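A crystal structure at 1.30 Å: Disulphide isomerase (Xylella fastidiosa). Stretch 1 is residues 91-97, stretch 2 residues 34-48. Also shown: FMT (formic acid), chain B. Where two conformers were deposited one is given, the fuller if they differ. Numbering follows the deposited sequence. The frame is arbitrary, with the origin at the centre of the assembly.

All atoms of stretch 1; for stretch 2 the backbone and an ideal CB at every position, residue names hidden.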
# COMPACT_ATOMS: atom_id res chain seq x y z
N GLY A 91 5.39 -0.37 11.82
CA GLY A 91 5.68 -1.64 11.16
C GLY A 91 5.31 -1.64 9.67
O GLY A 91 4.48 -0.83 9.25
N ILE A 92 5.87 -2.59 8.93
CA ILE A 92 5.51 -2.86 7.54
C ILE A 92 4.95 -4.27 7.38
O ILE A 92 5.27 -5.16 8.17
CB ILE A 92 6.70 -2.59 6.54
CG1 ILE A 92 7.91 -3.44 6.94
CG2 ILE A 92 7.01 -1.09 6.43
CD1 ILE A 92 8.97 -3.45 5.84
N PRO A 93 4.10 -4.49 6.37
CA PRO A 93 3.60 -3.49 5.42
C PRO A 93 2.68 -2.51 6.09
O PRO A 93 2.06 -2.82 7.09
CB PRO A 93 2.84 -4.34 4.38
CG PRO A 93 2.41 -5.56 5.18
CD PRO A 93 3.54 -5.83 6.13
N ALA A 94 2.62 -1.31 5.55
CA ALA A 94 1.76 -0.22 6.05
C ALA A 94 1.08 0.44 4.89
O ALA A 94 1.61 0.44 3.78
CB ALA A 94 2.57 0.77 6.84
N VAL A 95 -0.10 0.99 5.11
CA VAL A 95 -0.82 1.62 4.02
C VAL A 95 -1.27 3.04 4.38
O VAL A 95 -1.48 3.36 5.56
CB VAL A 95 -1.98 0.77 3.41
CG1 VAL A 95 -1.51 -0.68 2.91
CG2 VAL A 95 -2.98 0.58 4.40
N VAL A 96 -1.39 3.85 3.34
CA VAL A 96 -2.02 5.17 3.42
C VAL A 96 -3.11 5.19 2.35
O VAL A 96 -2.87 4.80 1.22
CB VAL A 96 -1.01 6.32 3.16
CG1 VAL A 96 -1.68 7.70 3.23
CG2 VAL A 96 0.13 6.24 4.11
N VAL A 97 -4.30 5.68 2.70
CA VAL A 97 -5.36 5.89 1.72
C VAL A 97 -5.41 7.42 1.55
O VAL A 97 -5.58 8.16 2.52
CB VAL A 97 -6.73 5.39 2.27
CG1 VAL A 97 -7.89 5.75 1.32
CG2 VAL A 97 -6.68 3.89 2.58
N UNK A 34 -1.46 3.78 -1.04
CA UNK A 34 0.00 3.70 -0.98
C UNK A 34 0.39 2.53 -0.05
O UNK A 34 -0.05 2.51 1.11
CB UNK A 34 0.60 5.02 -0.49
N UNK A 35 1.16 1.60 -0.58
CA UNK A 35 1.56 0.41 0.18
C UNK A 35 3.04 0.47 0.40
O UNK A 35 3.83 0.40 -0.56
CB UNK A 35 1.17 -0.88 -0.54
N UNK A 36 3.44 0.69 1.66
CA UNK A 36 4.87 0.79 2.02
C UNK A 36 5.38 -0.56 2.51
O UNK A 36 4.80 -1.16 3.41
CB UNK A 36 5.09 1.86 3.09
N UNK A 37 6.50 -1.02 1.97
CA UNK A 37 7.01 -2.33 2.36
C UNK A 37 8.36 -2.56 1.72
O UNK A 37 9.00 -1.63 1.20
CB UNK A 37 6.03 -3.44 1.97
N UNK A 38 8.80 -3.81 1.71
CA UNK A 38 10.09 -4.14 1.13
C UNK A 38 10.08 -5.61 0.79
O UNK A 38 9.37 -6.42 1.41
CB UNK A 38 11.24 -3.80 2.08
N UNK A 39 10.98 -6.02 -0.11
CA UNK A 39 11.01 -7.41 -0.56
C UNK A 39 11.52 -8.40 0.47
O UNK A 39 11.16 -9.57 0.39
CB UNK A 39 11.88 -7.52 -1.82
N UNK A 40 12.32 -7.94 1.42
CA UNK A 40 12.84 -8.83 2.47
C UNK A 40 11.78 -9.21 3.47
O UNK A 40 11.99 -10.15 4.23
CB UNK A 40 14.01 -8.17 3.20
N UNK A 41 10.67 -8.46 3.53
CA UNK A 41 9.71 -8.65 4.59
C UNK A 41 8.63 -9.67 4.23
O UNK A 41 7.89 -9.51 3.25
CB UNK A 41 9.06 -7.31 4.94
N UNK A 42 8.61 -10.76 4.99
CA UNK A 42 7.72 -11.85 4.66
C UNK A 42 6.26 -11.42 4.78
O UNK A 42 5.42 -11.91 4.04
CB UNK A 42 8.00 -13.05 5.56
N UNK A 43 5.92 -10.50 5.72
CA UNK A 43 4.56 -10.00 5.78
C UNK A 43 4.19 -9.17 4.57
O UNK A 43 3.07 -9.25 4.05
CB UNK A 43 4.36 -9.17 7.05
N UNK A 44 5.15 -8.41 4.04
CA UNK A 44 4.89 -7.66 2.81
C UNK A 44 4.68 -8.58 1.62
O UNK A 44 3.80 -8.32 0.78
CB UNK A 44 6.04 -6.70 2.52
N UNK A 45 5.49 -9.64 1.53
CA UNK A 45 5.31 -10.59 0.45
C UNK A 45 3.95 -11.29 0.56
O UNK A 45 3.27 -11.51 -0.44
CB UNK A 45 6.44 -11.62 0.46
N UNK A 46 3.55 -11.65 1.78
CA UNK A 46 2.25 -12.29 1.97
C UNK A 46 1.09 -11.37 1.61
O UNK A 46 0.10 -11.82 1.00
CB UNK A 46 2.10 -12.76 3.42
N UNK A 47 1.17 -10.10 2.00
CA UNK A 47 0.12 -9.17 1.65
C UNK A 47 -0.01 -9.07 0.14
O UNK A 47 -1.12 -9.12 -0.42
CB UNK A 47 0.39 -7.79 2.26
N UNK A 48 1.14 -8.92 -0.56
CA UNK A 48 1.10 -8.82 -2.01
C UNK A 48 0.48 -10.06 -2.64
O UNK A 48 -0.35 -9.94 -3.57
CB UNK A 48 2.51 -8.60 -2.56
C FMT B . 10.45 -10.35 7.99
O1 FMT B . 10.87 -11.16 7.13
O2 FMT B . 9.30 -9.91 8.08

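Position 34 lies in a strand that runs antiparallel to 94-97. Its N donates to Val96 O at 2.9 Å and its O accepts from Val96 N, so the pairing does not depend on the side chain; beside Val96, an apolar one suits. The ideal CB lies on the Ala94 and Val96 face; Val, Ile, Leu or Phe would suit. It is Leu34, whose CB packs 4.1 Å from Val96 CB.

Position 35 turns to the other face, beside Val95, in a non-hydrogen-bonded pair; a beta-branched residue is natural. Val35 takes it, with CG2 4.1 Å from Val95 CG1.

Position 36 returns to the first face. Its N donates to Ala94 O at 2.8 Å, and its O accepts from Ala94 N at 3.1 Å. The paired residue, Ala94, is small, leaving room for something long or aromatic that can reach Val96; Ile92 CG2 is also near the ideal CB, at 4.8 Å. Phe36 reaches Val96: CE2 lies 3.7 Å from Val96 CG2.

At 37, phi/psi of -174/-164 is very extended, and an ideal CB would sit 4.1 Å from Pro93 CB. Glycine or a small residue would fit; the residue is Gly37.

Position 38 has its ideal CB 4.4 Å from Ile92 CD1, which favours a small apolar group. Ala38 supplies a methyl.

Position 39 is out of reach of stretch 1, which leaves the choice open: Asn39. At 40 the CB points sideways, so only a long side chain could return to Ile92; Trp40 does, bringing CZ2 to 3.8 Å from Ile92 CD1.

Position 41 precedes a helix and points toward Ile92. Ser, Thr, Asp, Asn or Cys could cap. Cys41 offers SG to N of position 44 at 3.4 Å, while its CB touches Ile92 CD1 at 4.0 Å.

Position 42 points away, so polar residues suit. Thr42 N donates to formic acid O1 at 3.1 Å.

Position 43 faces the proline ring, its ideal CB 3.6 Å from Pro93 CD, so the first carbon must pack while the end may be polar. Asp43 meets both terms.

Position 44 looks sideways past Pro93 and Ile92; a small, apolar-tolerant side chain fits. Cys44 SG lies 3.7 Å from Pro93 CB and 3.9 Å from Ile92 CD1, and accepts from Ala38 N at 3.6 Å.

Positions 45 and 46 make no contact with stretch 1; 45 points away, 46 sideways, and helix-tolerant residues, polar or small, would suit. They are Arg45, whose NH1 donates to Asn39 O at 3.1 Å, and Ala46.

Position 47 points at Pro93 CG from 4.2 Å, asking for an aliphatic; Leu47 CD2 reaches Pro93 CB at 3.7 Å. Position 48 is out of reach, so many helix-tolerant residues would do; it is Asp48.

Stretch 2 34-48: LVFGANWCTDCRALD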
# COMPACT_ATOMS: atom_id res chain seq x y z
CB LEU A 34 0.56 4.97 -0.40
CG LEU A 34 0.21 6.30 -1.05
CD1 LEU A 34 0.93 7.48 -0.43
CD2 LEU A 34 0.47 6.23 -2.55
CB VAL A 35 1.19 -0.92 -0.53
CG1 VAL A 35 1.48 -2.07 0.38
CG2 VAL A 35 -0.29 -0.88 -0.98
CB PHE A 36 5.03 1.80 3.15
CG PHE A 36 4.74 3.22 2.75
CD1 PHE A 36 5.81 4.10 2.45
CD2 PHE A 36 3.44 3.71 2.67
CE1 PHE A 36 5.54 5.43 2.10
CE2 PHE A 36 3.20 5.06 2.32
CZ PHE A 36 4.22 5.88 2.05
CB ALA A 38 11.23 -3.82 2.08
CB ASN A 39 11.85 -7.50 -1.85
CG ASN A 39 11.18 -6.82 -3.01
OD1 ASN A 39 9.97 -6.88 -3.18
ND2 ASN A 39 11.95 -6.12 -3.81
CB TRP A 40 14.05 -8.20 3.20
CG TRP A 40 13.72 -6.95 3.89
CD1 TRP A 40 13.93 -5.65 3.41
CD2 TRP A 40 13.12 -6.79 5.20
NE1 TRP A 40 13.49 -4.74 4.34
CE2 TRP A 40 12.97 -5.39 5.44
CE3 TRP A 40 12.68 -7.68 6.19
CZ2 TRP A 40 12.42 -4.89 6.63
CZ3 TRP A 40 12.16 -7.19 7.36
CH2 TRP A 40 12.02 -5.80 7.58
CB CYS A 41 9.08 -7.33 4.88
SG CYS A 41 7.71 -7.50 6.12
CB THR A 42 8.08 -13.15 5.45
OG1 THR A 42 7.90 -12.95 6.87
CG2 THR A 42 9.50 -13.50 5.15
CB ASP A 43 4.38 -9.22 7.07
CG ASP A 43 4.61 -10.10 8.26
OD1 ASP A 43 3.70 -10.94 8.58
OD2 ASP A 43 5.69 -10.03 8.86
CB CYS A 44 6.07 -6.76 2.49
SG CYS A 44 6.35 -5.43 3.71
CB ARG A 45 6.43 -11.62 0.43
CG ARG A 45 7.83 -10.97 0.16
CD ARG A 45 8.94 -11.99 -0.19
NE ARG A 45 9.05 -13.06 0.81
CZ ARG A 45 9.86 -13.05 1.88
NH1 ARG A 45 10.66 -12.03 2.13
NH2 ARG A 45 9.88 -14.10 2.70
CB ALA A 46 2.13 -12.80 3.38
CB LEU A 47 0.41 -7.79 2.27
CG LEU A 47 -0.60 -6.71 1.92
CD1 LEU A 47 -1.99 -7.02 2.39
CD2 LEU A 47 -0.13 -5.33 2.40
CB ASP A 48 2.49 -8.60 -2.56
CG ASP A 48 2.47 -8.24 -4.03
OD1 ASP A 48 2.05 -7.10 -4.33
OD2 ASP A 48 2.84 -9.11 -4.82
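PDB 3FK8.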